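Local structure of Lmaj004091aaa (Leishmania major, 1XTP) at residues K52-W57 with L122-H127; V60-S65 with A102-I107; T158-V163 with A186-G191. The protein probably transfers methyl groups from S-adenosyl-L-methionine to the N-terminal amine of proteins that begin with an X-Pro-Lys sequence. All blocks are in the same frame, centred on the assembly; numbering follows the deposited sequence.

Contact 1. Residues K52-W57 with L122-H127; sequences KALEYW and LEPVKH. With SAI (S-adenosyl-L-homoselenocysteine), chain B.
Trp57 and His127 turn their flat groups to different tasks: the imidazole of His127 puts its edge to Trp57 O, CE1 lying 3.2 Å from that oxygen in the ring plane, while the indole of Trp57 faces the bound product analogue. SAI C3' lies 3.8 Å above the indole plane, over its centre, and Tyr56 CD2 covers the opposite face nearer the rim. The contact closes the ribose site of a Rossmann-like, class I methyltransferase fold, in which helix 49-58 lies over the turn between strand 118-123 and helix 126-135. Trp57 NE1 is hydrogen-bonded to Tyr170 OH, and His127 NE2 to Val60 O. Glu123, just before Pro124, is the ribose-binding acid: OE1 accepts a hydrogen bond from SAI O3' at 2.7 Å and OE2 one from SAI O2' at 2.6 Å. Each oxygen has a second donor, Gly103 N for OE1 and Val125 N for OE2, which fixes the rotation of the carboxylate. Pro124, a rigid, puckered ring, sets CD 3.3 Å from SAI N3, and its CG also meets Leu54 CD2. Val125, CG2 anti to the carbonyl carbon, wedges that methyl between ribose and helix, 3.8 Å from Trp57 CB and 3.2 Å from SAI O2'.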
loop_
_atom_site.group_PDB
_atom_site.type_symbol
_atom_site.label_atom_id
_atom_site.label_comp_id
_atom_site.label_asym_id
_atom_site.label_seq_id
_atom_site.Cartn_x
_atom_site.Cartn_y
_atom_site.Cartn_z
ATOM N N LYS A 52 -3.829 8.369 -14.613
ATOM C CA LYS A 52 -2.712 7.771 -15.342
ATOM C C LYS A 52 -2.320 6.397 -14.780
ATOM O O LYS A 52 -1.856 5.513 -15.510
ATOM C CB LYS A 52 -1.510 8.709 -15.275
ATOM C CG LYS A 52 -1.665 9.966 -16.089
ATOM C CD LYS A 52 -0.433 10.821 -15.981
ATOM C CE LYS A 52 -0.524 11.828 -14.837
ATOM N NZ LYS A 52 0.662 12.748 -14.842
ATOM N N ALA A 53 -2.495 6.228 -13.475
ATOM C CA ALA A 53 -2.119 4.974 -12.812
ATOM C C ALA A 53 -3.135 3.896 -13.138
ATOM O O ALA A 53 -2.768 2.756 -13.433
ATOM C CB ALA A 53 -2.048 5.185 -11.352
ATOM N N LEU A 54 -4.417 4.277 -13.095
ATOM C CA LEU A 54 -5.525 3.396 -13.431
ATOM C C LEU A 54 -5.473 3.009 -14.898
ATOM O O LEU A 54 -5.796 1.894 -15.251
ATOM C CB LEU A 54 -6.865 4.078 -13.124
ATOM C CG LEU A 54 -7.171 4.376 -11.659
ATOM C CD1 LEU A 54 -8.556 4.985 -11.526
ATOM C CD2 LEU A 54 -7.030 3.122 -10.783
ATOM N N GLU A 55 -5.082 3.954 -15.746
ATOM C CA GLU A 55 -4.930 3.690 -17.161
ATOM C C GLU A 55 -3.752 2.767 -17.413
ATOM O O GLU A 55 -3.813 1.907 -18.288
ATOM C CB GLU A 55 -4.793 4.990 -17.943
ATOM C CG GLU A 55 -4.500 4.818 -19.431
ATOM C CD GLU A 55 -5.511 3.950 -20.184
ATOM O OE1 GLU A 55 -6.671 3.745 -19.741
ATOM O OE2 GLU A 55 -5.138 3.489 -21.269
ATOM N N TYR A 56 -2.691 2.928 -16.649
ATOM C CA TYR A 56 -1.561 2.008 -16.736
ATOM C C TYR A 56 -1.985 0.584 -16.379
ATOM O O TYR A 56 -1.630 -0.370 -17.051
ATOM C CB TYR A 56 -0.422 2.464 -15.818
ATOM C CG TYR A 56 0.711 1.468 -15.730
ATOM C CD1 TYR A 56 1.756 1.480 -16.656
ATOM C CD2 TYR A 56 0.730 0.513 -14.725
ATOM C CE1 TYR A 56 2.782 0.571 -16.573
ATOM C CE2 TYR A 56 1.753 -0.392 -14.627
ATOM C CZ TYR A 56 2.770 -0.363 -15.548
ATOM O OH TYR A 56 3.772 -1.283 -15.440
ATOM N N TRP A 57 -2.753 0.439 -15.312
ATOM C CA TRP A 57 -3.117 -0.892 -14.858
ATOM C C TRP A 57 -4.159 -1.563 -15.716
ATOM O O TRP A 57 -4.263 -2.774 -15.674
ATOM C CB TRP A 57 -3.533 -0.876 -13.400
ATOM C CG TRP A 57 -2.328 -0.866 -12.527
ATOM C CD1 TRP A 57 -1.740 0.222 -11.963
ATOM C CD2 TRP A 57 -1.530 -1.993 -12.159
ATOM N NE1 TRP A 57 -0.655 -0.157 -11.251
ATOM C CE2 TRP A 57 -0.485 -1.511 -11.364
ATOM C CE3 TRP A 57 -1.602 -3.369 -12.428
ATOM C CZ2 TRP A 57 0.475 -2.344 -10.798
ATOM C CZ3 TRP A 57 -0.633 -4.212 -11.862
ATOM C CH2 TRP A 57 0.394 -3.691 -11.065
ATOM N N LEU A 122 -10.499 -4.982 -2.011
ATOM C CA LEU A 122 -10.740 -3.640 -2.510
ATOM C C LEU A 122 -9.776 -3.406 -3.681
ATOM O O LEU A 122 -8.582 -3.437 -3.486
ATOM C CB LEU A 122 -10.498 -2.618 -1.392
ATOM C CG LEU A 122 -10.673 -1.121 -1.742
ATOM C CD1 LEU A 122 -10.990 -0.318 -0.507
ATOM C CD2 LEU A 122 -9.440 -0.534 -2.418
ATOM N N GLU A 123 -10.297 -3.158 -4.876
ATOM C CA GLU A 123 -9.467 -3.044 -6.068
ATOM C C GLU A 123 -10.247 -2.241 -7.078
ATOM O O GLU A 123 -11.409 -2.547 -7.295
ATOM C CB GLU A 123 -9.178 -4.442 -6.614
ATOM C CG GLU A 123 -8.573 -4.500 -8.013
ATOM C CD GLU A 123 -7.284 -3.692 -8.143
ATOM O OE1 GLU A 123 -6.403 -3.856 -7.281
ATOM O OE2 GLU A 123 -7.175 -2.873 -9.090
ATOM N N PRO A 124 -9.650 -1.174 -7.639
ATOM C CA PRO A 124 -10.357 -0.307 -8.592
ATOM C C PRO A 124 -10.372 -0.767 -10.032
ATOM O O PRO A 124 -11.203 -0.289 -10.811
ATOM C CB PRO A 124 -9.561 1.004 -8.494
ATOM C CG PRO A 124 -8.172 0.546 -8.213
ATOM C CD PRO A 124 -8.322 -0.622 -7.305
ATOM N N VAL A 125 -9.446 -1.642 -10.408
ATOM C CA VAL A 125 -9.357 -2.096 -11.799
ATOM C C VAL A 125 -10.179 -3.339 -12.036
ATOM O O VAL A 125 -9.945 -4.383 -11.437
ATOM C CB VAL A 125 -7.906 -2.321 -12.249
ATOM C CG1 VAL A 125 -7.864 -2.785 -13.679
ATOM C CG2 VAL A 125 -7.137 -1.001 -12.092
ATOM N N LYS A 126 -11.123 -3.199 -12.957
ATOM C CA LYS A 126 -12.195 -4.165 -13.182
ATOM C C LYS A 126 -11.685 -5.539 -13.585
ATOM O O LYS A 126 -12.111 -6.542 -13.020
ATOM C CB LYS A 126 -13.152 -3.626 -14.261
ATOM C CG LYS A 126 -14.448 -4.393 -14.397
ATOM N N HIS A 127 -10.760 -5.606 -14.538
ATOM C CA HIS A 127 -10.271 -6.924 -14.957
ATOM C C HIS A 127 -9.368 -7.578 -13.908
ATOM O O HIS A 127 -9.181 -8.793 -13.935
ATOM C CB HIS A 127 -9.584 -6.873 -16.317
ATOM C CG HIS A 127 -8.170 -6.404 -16.266
ATOM N ND1 HIS A 127 -7.835 -5.084 -16.070
ATOM C CD2 HIS A 127 -7.002 -7.080 -16.402
ATOM C CE1 HIS A 127 -6.520 -4.965 -16.088
ATOM N NE2 HIS A 127 -5.991 -6.161 -16.291
HETATM N N SAI B . -1.593 -5.724 -3.373
HETATM C CA SAI B . -1.537 -6.756 -4.449
HETATM C CB SAI B . -1.406 -6.091 -5.803
HETATM C CG SAI B . -0.159 -5.248 -6.024
HETATM SE SE SAI B . -0.200 -4.484 -7.839
HETATM C C SAI B . -0.352 -7.699 -4.312
HETATM O O SAI B . 0.611 -7.396 -3.610
HETATM O OXT SAI B . -0.321 -8.763 -4.929
HETATM C "C5'" SAI B . -0.963 -2.733 -7.337
HETATM C "C4'" SAI B . -2.494 -2.716 -7.350
HETATM O "O4'" SAI B . -2.916 -1.470 -6.880
HETATM C "C3'" SAI B . -3.129 -2.874 -8.723
HETATM O "O3'" SAI B . -4.097 -3.890 -8.705
HETATM C "C2'" SAI B . -3.793 -1.555 -9.037
HETATM O "O2'" SAI B . -4.979 -1.701 -9.806
HETATM C "C1'" SAI B . -4.060 -1.090 -7.627
HETATM N N9 SAI B . -4.272 0.343 -7.484
HETATM C C8 SAI B . -3.732 1.348 -8.254
HETATM N N7 SAI B . -4.174 2.510 -7.780
HETATM C C5 SAI B . -4.981 2.262 -6.705
HETATM C C6 SAI B . -5.686 3.099 -5.842
HETATM N N6 SAI B . -5.638 4.421 -6.016
HETATM N N1 SAI B . -6.439 2.547 -4.819
HETATM C C2 SAI B . -6.511 1.170 -4.652
HETATM N N3 SAI B . -5.795 0.350 -5.507
HETATM C C4 SAI B . -5.044 0.894 -6.505
#

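Contact 2. Residues V60-S65 with A102-I107; sequences VPATVS and AGIGRI. With SAI (S-adenosyl-L-homoselenocysteine), chain B.
Ile104 presses its branched side chain against Ala62, Thr63 and Val64, while two residues later Arg106 reaches past Val64 to the bound product analogue. Ile104 sits within the GxGxG loop (Gly101, Gly103, Gly105) of a class I methyltransferase, between strand 96-100 and helix 106-115. Its CG2, anti to the carbonyl carbon, packs 3.6 Å from Ala62 CB. CD1 lies 3.6 Å from Val64 N at the start of helix 64-67 and meets Val64 CG2, the two side chains crossing at about a right angle. Gly103 and Gly105 both have positive phi, which a residue without CB tolerates easily; at Gly103 a CB would also crowd SAI CB.

Arg106 leaves the backbone with CB 3.5 Å from SAI OXT. The chain runs extended to CD, which lies 4.2 Å from Val64 CG1, and then bends at chi3 (68°) to place NE 2.8 Å from SAI OXT as a hydrogen-bond donor. Arginine suits the place because its long chain ends in a flat, charged guanidinium whose edge can meet two carboxylate oxygens at once. NH1 turns to Asp78 in a salt bridge and to His75, second-shell partners that hold the guanidinium in position. At the tip, NH2 gives SAI O a nearly straight bond of 2.9 Å.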
loop_
_atom_site.group_PDB
_atom_site.type_symbol
_atom_site.label_atom_id
_atom_site.label_comp_id
_atom_site.label_asym_id
_atom_site.label_seq_id
_atom_site.Cartn_x
_atom_site.Cartn_y
_atom_site.Cartn_z
ATOM N N VAL A 60 -2.338 -4.020 -17.759
ATOM C CA VAL A 60 -1.445 -4.995 -17.099
ATOM C C VAL A 60 -2.179 -6.340 -17.046
ATOM O O VAL A 60 -3.350 -6.378 -16.647
ATOM C CB VAL A 60 -1.067 -4.528 -15.696
ATOM C CG1 VAL A 60 -0.200 -5.581 -14.943
ATOM C CG2 VAL A 60 -0.321 -3.204 -15.778
ATOM N N PRO A 61 -1.520 -7.445 -17.472
ATOM C CA PRO A 61 -2.173 -8.746 -17.338
ATOM C C PRO A 61 -2.592 -9.032 -15.910
ATOM O O PRO A 61 -1.888 -8.647 -14.956
ATOM C CB PRO A 61 -1.081 -9.737 -17.763
ATOM C CG PRO A 61 -0.243 -8.978 -18.662
ATOM C CD PRO A 61 -0.187 -7.593 -18.070
ATOM N N ALA A 62 -3.749 -9.676 -15.766
ATOM C CA ALA A 62 -4.263 -10.052 -14.461
ATOM C C ALA A 62 -3.596 -11.379 -14.104
ATOM O O ALA A 62 -4.239 -12.410 -14.051
ATOM C CB ALA A 62 -5.819 -10.174 -14.485
ATOM N N THR A 63 -2.291 -11.325 -13.860
ATOM C CA THR A 63 -1.506 -12.505 -13.517
ATOM C C THR A 63 -0.566 -12.130 -12.389
ATOM O O THR A 63 -0.316 -10.952 -12.152
ATOM C CB THR A 63 -0.654 -12.981 -14.708
ATOM O OG1 THR A 63 0.452 -12.101 -14.875
ATOM C CG2 THR A 63 -1.450 -12.980 -15.980
ATOM N N VAL A 64 -0.021 -13.130 -11.706
ATOM C CA VAL A 64 0.926 -12.869 -10.625
ATOM C C VAL A 64 2.122 -12.073 -11.161
ATOM O O VAL A 64 2.639 -11.176 -10.495
ATOM C CB VAL A 64 1.389 -14.186 -9.945
ATOM C CG1 VAL A 64 2.541 -13.939 -8.977
ATOM C CG2 VAL A 64 0.233 -14.795 -9.199
ATOM N N SER A 65 2.552 -12.401 -12.378
ATOM C CA SER A 65 3.675 -11.708 -12.994
ATOM C C SER A 65 3.323 -10.230 -13.175
ATOM O O SER A 65 4.150 -9.343 -12.924
ATOM C CB SER A 65 4.020 -12.336 -14.331
ATOM O OG SER A 65 5.206 -11.748 -14.814
ATOM N N ALA A 102 -5.954 -4.933 -4.016
ATOM C CA ALA A 102 -5.797 -6.393 -4.021
ATOM C C ALA A 102 -5.292 -7.001 -5.322
ATOM O O ALA A 102 -4.735 -8.092 -5.303
ATOM C CB ALA A 102 -7.105 -7.034 -3.655
ATOM N N GLY A 103 -5.509 -6.300 -6.439
ATOM C CA GLY A 103 -5.151 -6.804 -7.746
ATOM C C GLY A 103 -5.924 -8.070 -8.035
ATOM O O GLY A 103 -7.152 -8.063 -8.008
ATOM N N ILE A 104 -5.210 -9.159 -8.301
ATOM C CA ILE A 104 -5.863 -10.456 -8.576
ATOM C C ILE A 104 -6.047 -11.308 -7.320
ATOM O O ILE A 104 -6.321 -12.504 -7.430
ATOM C CB ILE A 104 -5.095 -11.300 -9.625
ATOM C CG1 ILE A 104 -3.712 -11.682 -9.103
ATOM C CG2 ILE A 104 -5.014 -10.569 -10.962
ATOM C CD1 ILE A 104 -3.092 -12.788 -9.877
ATOM N N GLY A 105 -5.851 -10.706 -6.144
ATOM C CA GLY A 105 -6.104 -11.376 -4.861
ATOM C C GLY A 105 -4.987 -12.283 -4.391
ATOM O O GLY A 105 -5.234 -13.239 -3.656
ATOM N N ARG A 106 -3.757 -11.977 -4.807
ATOM C CA ARG A 106 -2.577 -12.775 -4.465
ATOM C C ARG A 106 -2.330 -12.924 -2.964
ATOM O O ARG A 106 -2.029 -14.040 -2.474
ATOM C CB ARG A 106 -1.331 -12.146 -5.106
ATOM C CG ARG A 106 -0.017 -12.924 -4.860
ATOM C CD ARG A 106 1.198 -12.126 -5.381
ATOM N NE ARG A 106 1.400 -10.918 -4.575
ATOM C CZ ARG A 106 2.113 -10.846 -3.454
ATOM N NH1 ARG A 106 2.770 -11.891 -2.975
ATOM N NH2 ARG A 106 2.188 -9.691 -2.817
ATOM N N ILE A 107 -2.407 -11.806 -2.235
ATOM C CA ILE A 107 -2.202 -11.841 -0.811
ATOM C C ILE A 107 -3.370 -12.574 -0.092
ATOM O O ILE A 107 -3.148 -13.371 0.832
ATOM C CB ILE A 107 -1.964 -10.410 -0.229
ATOM C CG1 ILE A 107 -0.700 -9.790 -0.855
ATOM C CG2 ILE A 107 -1.828 -10.474 1.322
ATOM C CD1 ILE A 107 -0.519 -8.307 -0.580
HETATM N N SAI B . -1.593 -5.724 -3.373
HETATM C CA SAI B . -1.537 -6.756 -4.449
HETATM C CB SAI B . -1.406 -6.091 -5.803
HETATM C CG SAI B . -0.159 -5.248 -6.024
HETATM SE SE SAI B . -0.200 -4.484 -7.839
HETATM C C SAI B . -0.352 -7.699 -4.312
HETATM O O SAI B . 0.611 -7.396 -3.610
HETATM O OXT SAI B . -0.321 -8.763 -4.929
HETATM C "C5'" SAI B . -0.963 -2.733 -7.337
HETATM C "C4'" SAI B . -2.494 -2.716 -7.350
HETATM O "O4'" SAI B . -2.916 -1.470 -6.880
HETATM C "C3'" SAI B . -3.129 -2.874 -8.723
HETATM O "O3'" SAI B . -4.097 -3.890 -8.705
HETATM C "C2'" SAI B . -3.793 -1.555 -9.037
HETATM O "O2'" SAI B . -4.979 -1.701 -9.806
HETATM C "C1'" SAI B . -4.060 -1.090 -7.627
HETATM N N9 SAI B . -4.272 0.343 -7.484
HETATM C C8 SAI B . -3.732 1.348 -8.254
HETATM N N7 SAI B . -4.174 2.510 -7.780
HETATM C C5 SAI B . -4.981 2.262 -6.705
HETATM C C6 SAI B . -5.686 3.099 -5.842
HETATM N N6 SAI B . -5.638 4.421 -6.016
HETATM N N1 SAI B . -6.439 2.547 -4.819
HETATM C C2 SAI B . -6.511 1.170 -4.652
HETATM N N3 SAI B . -5.795 0.350 -5.507
HETATM C C4 SAI B . -5.044 0.894 -6.505
#

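Contact 3. Residues T158-V163 with A186-G191; sequences TYDLIV and ALTPNG
A short parallel beta bridge between Tyr159 and Leu187 brings strand 159-165 beside the chain that follows helix 173-186. Ala186 O accepts two hydrogen bonds: Tyr159 N comes in the carbonyl plane at 2.9 Å, whereas Thr158 N, 2.8 Å away, stands above that plane. In return Thr188 N binds Tyr159 O at 2.9 Å, and Leu187 CA makes a CA-H...O contact with the same oxygen. The ring of Tyr159 carries Thr158 CG2 over the centre of one face, and its OH is hydrogen-bonded to Asp120.

The arrangement completes a beta-alpha-beta crossover of the Rossmann-like sheet: strand 159-165 passes through helix 173-186 to strand 191-198, its parallel neighbour. Ile162, whose CB points toward 186-191, brings CD1 to Ala186 CB and onto Leu187 CD2 at 3.3 Å, tighter than usual for two methyl carbons. Branched and apolar, Ile162 and Leu187 suit a buried contact between the two chains.

Beyond the bridge each chain turns a corner, at Asp160 and at Pro189 and Asn190. Thr188 to Gly191 form a type I beta turn, closed by Gly191 N to Thr188 O; the fixed phi of proline fits its second position. A CB on Gly191 would clash with Tyr159 O, so a glycine suits the place, and its CA makes a CA-H...O contact of 3.2 Å with Asp160 O. The Thr188 side chain ties the turn to Asp160. Its OG1, held between the backbone N and the carbonyl carbon (chi1 72°), donates a hydrogen bond to Asp160 OD1; the 2.5 Å as modelled is very short and its exact length doubtful. The other oxygen, OD2, accepts a hydrogen bond from Ser95 N. Thr188 CG2 meanwhile rests 3.5 Å from Thr158 C.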
loop_
_atom_site.group_PDB
_atom_site.type_symbol
_atom_site.label_atom_id
_atom_site.label_comp_id
_atom_site.label_asym_id
_atom_site.label_seq_id
_atom_site.Cartn_x
_atom_site.Cartn_y
_atom_site.Cartn_z
ATOM N N THR A 158 -14.568 -3.067 12.192
ATOM C CA THR A 158 -14.885 -4.240 11.369
ATOM C C THR A 158 -13.722 -5.195 11.161
ATOM O O THR A 158 -13.895 -6.415 11.218
ATOM C CB THR A 158 -15.419 -3.777 9.989
ATOM O OG1 THR A 158 -16.651 -3.099 10.182
ATOM C CG2 THR A 158 -15.674 -4.937 9.047
ATOM N N TYR A 159 -12.544 -4.657 10.883
ATOM C CA TYR A 159 -11.421 -5.488 10.467
ATOM C C TYR A 159 -10.362 -5.752 11.539
ATOM O O TYR A 159 -9.916 -4.839 12.252
ATOM C CB TYR A 159 -10.780 -4.884 9.234
ATOM C CG TYR A 159 -11.699 -4.887 8.052
ATOM C CD1 TYR A 159 -11.984 -6.069 7.376
ATOM C CD2 TYR A 159 -12.297 -3.711 7.609
ATOM C CE1 TYR A 159 -12.834 -6.067 6.282
ATOM C CE2 TYR A 159 -13.166 -3.698 6.512
ATOM C CZ TYR A 159 -13.430 -4.877 5.852
ATOM O OH TYR A 159 -14.275 -4.875 4.748
ATOM N N ASP A 160 -9.966 -7.020 11.634
ATOM C CA ASP A 160 -8.829 -7.431 12.447
ATOM C C ASP A 160 -7.494 -7.242 11.675
ATOM O O ASP A 160 -6.425 -7.085 12.284
ATOM C CB ASP A 160 -9.000 -8.879 12.896
ATOM C CG ASP A 160 -10.186 -9.073 13.829
ATOM O OD1 ASP A 160 -10.478 -8.184 14.647
ATOM O OD2 ASP A 160 -10.811 -10.141 13.777
ATOM N N LEU A 161 -7.547 -7.235 10.346
ATOM C CA LEU A 161 -6.360 -6.847 9.579
ATOM C C LEU A 161 -6.748 -6.078 8.341
ATOM O O LEU A 161 -7.717 -6.420 7.694
ATOM C CB LEU A 161 -5.524 -8.064 9.206
ATOM C CG LEU A 161 -4.054 -7.764 8.864
ATOM C CD1 LEU A 161 -3.208 -7.477 10.130
ATOM C CD2 LEU A 161 -3.443 -8.904 8.057
ATOM N N ILE A 162 -6.006 -5.010 8.054
ATOM C CA ILE A 162 -6.186 -4.228 6.836
ATOM C C ILE A 162 -4.838 -4.164 6.132
ATOM O O ILE A 162 -3.901 -3.516 6.595
ATOM C CB ILE A 162 -6.726 -2.809 7.119
ATOM C CG1 ILE A 162 -8.081 -2.892 7.822
ATOM C CG2 ILE A 162 -6.831 -1.995 5.812
ATOM C CD1 ILE A 162 -8.656 -1.562 8.220
ATOM N N VAL A 163 -4.768 -4.865 5.011
ATOM C CA VAL A 163 -3.552 -5.026 4.246
ATOM C C VAL A 163 -3.398 -3.931 3.170
ATOM O O VAL A 163 -4.265 -3.759 2.345
ATOM C CB VAL A 163 -3.548 -6.428 3.578
ATOM C CG1 VAL A 163 -2.311 -6.603 2.725
ATOM C CG2 VAL A 163 -3.612 -7.489 4.660
ATOM N N ALA A 186 -11.960 1.798 10.917
ATOM C CA ALA A 186 -12.473 0.524 10.434
ATOM C C ALA A 186 -11.898 -0.682 11.183
ATOM O O ALA A 186 -12.383 -1.801 11.004
ATOM C CB ALA A 186 -12.201 0.389 8.957
ATOM N N LEU A 187 -10.872 -0.484 12.016
ATOM C CA LEU A 187 -10.311 -1.608 12.772
ATOM C C LEU A 187 -11.122 -1.937 13.993
ATOM O O LEU A 187 -11.706 -1.053 14.603
ATOM C CB LEU A 187 -8.896 -1.317 13.227
ATOM C CG LEU A 187 -7.841 -1.111 12.136
ATOM C CD1 LEU A 187 -6.540 -0.722 12.832
ATOM C CD2 LEU A 187 -7.641 -2.336 11.235
ATOM N N THR A 188 -11.131 -3.213 14.345
ATOM C CA THR A 188 -11.586 -3.655 15.678
ATOM C C THR A 188 -10.513 -3.350 16.739
ATOM O O THR A 188 -9.379 -3.010 16.403
ATOM C CB THR A 188 -11.895 -5.175 15.708
ATOM O OG1 THR A 188 -10.668 -5.914 15.651
ATOM C CG2 THR A 188 -12.810 -5.555 14.547
ATOM N N PRO A 189 -10.865 -3.475 18.029
ATOM C CA PRO A 189 -9.832 -3.263 19.054
ATOM C C PRO A 189 -8.585 -4.163 18.933
ATOM O O PRO A 189 -7.505 -3.767 19.364
ATOM C CB PRO A 189 -10.591 -3.515 20.375
ATOM C CG PRO A 189 -12.045 -3.230 20.014
ATOM C CD PRO A 189 -12.180 -3.777 18.625
ATOM N N ASN A 190 -8.731 -5.352 18.347
ATOM C CA ASN A 190 -7.597 -6.241 18.104
ATOM C C ASN A 190 -7.099 -6.162 16.662
ATOM O O ASN A 190 -6.475 -7.092 16.143
ATOM C CB ASN A 190 -7.992 -7.674 18.451
ATOM C CG ASN A 190 -8.423 -7.818 19.886
ATOM O OD1 ASN A 190 -8.065 -6.994 20.731
ATOM N ND2 ASN A 190 -9.218 -8.851 20.174
ATOM N N GLY A 191 -7.370 -5.048 16.003
ATOM C CA GLY A 191 -7.006 -4.928 14.610
ATOM C C GLY A 191 -5.710 -4.165 14.394
ATOM O O GLY A 191 -5.304 -3.352 15.213
#

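Contacts 1 and 2 are neighbours, their centres about 11 Å apart, and both touch SAI: the first at adenine, ribose and selenium, the second mainly at the amino acid end, with Gly103 also beside the ribose. Along the chain contact 2 is nested inside the loop closed by contact 1. The stretch from helix 49-58 to helix 64-67 runs past two successive strand-to-helix turns, those leading into helices 106-115 and 126-135. Contact 3 follows later, its centre about 25 Å from contact 1 and 23 Å from contact 2. Strand 159-165 shares the seven-stranded sheet with strand 118-123, and Val163 CG1 meets Ile107 CD1 at 4.1 Å, joining the distant crossover to the helix that begins beside the cofactor.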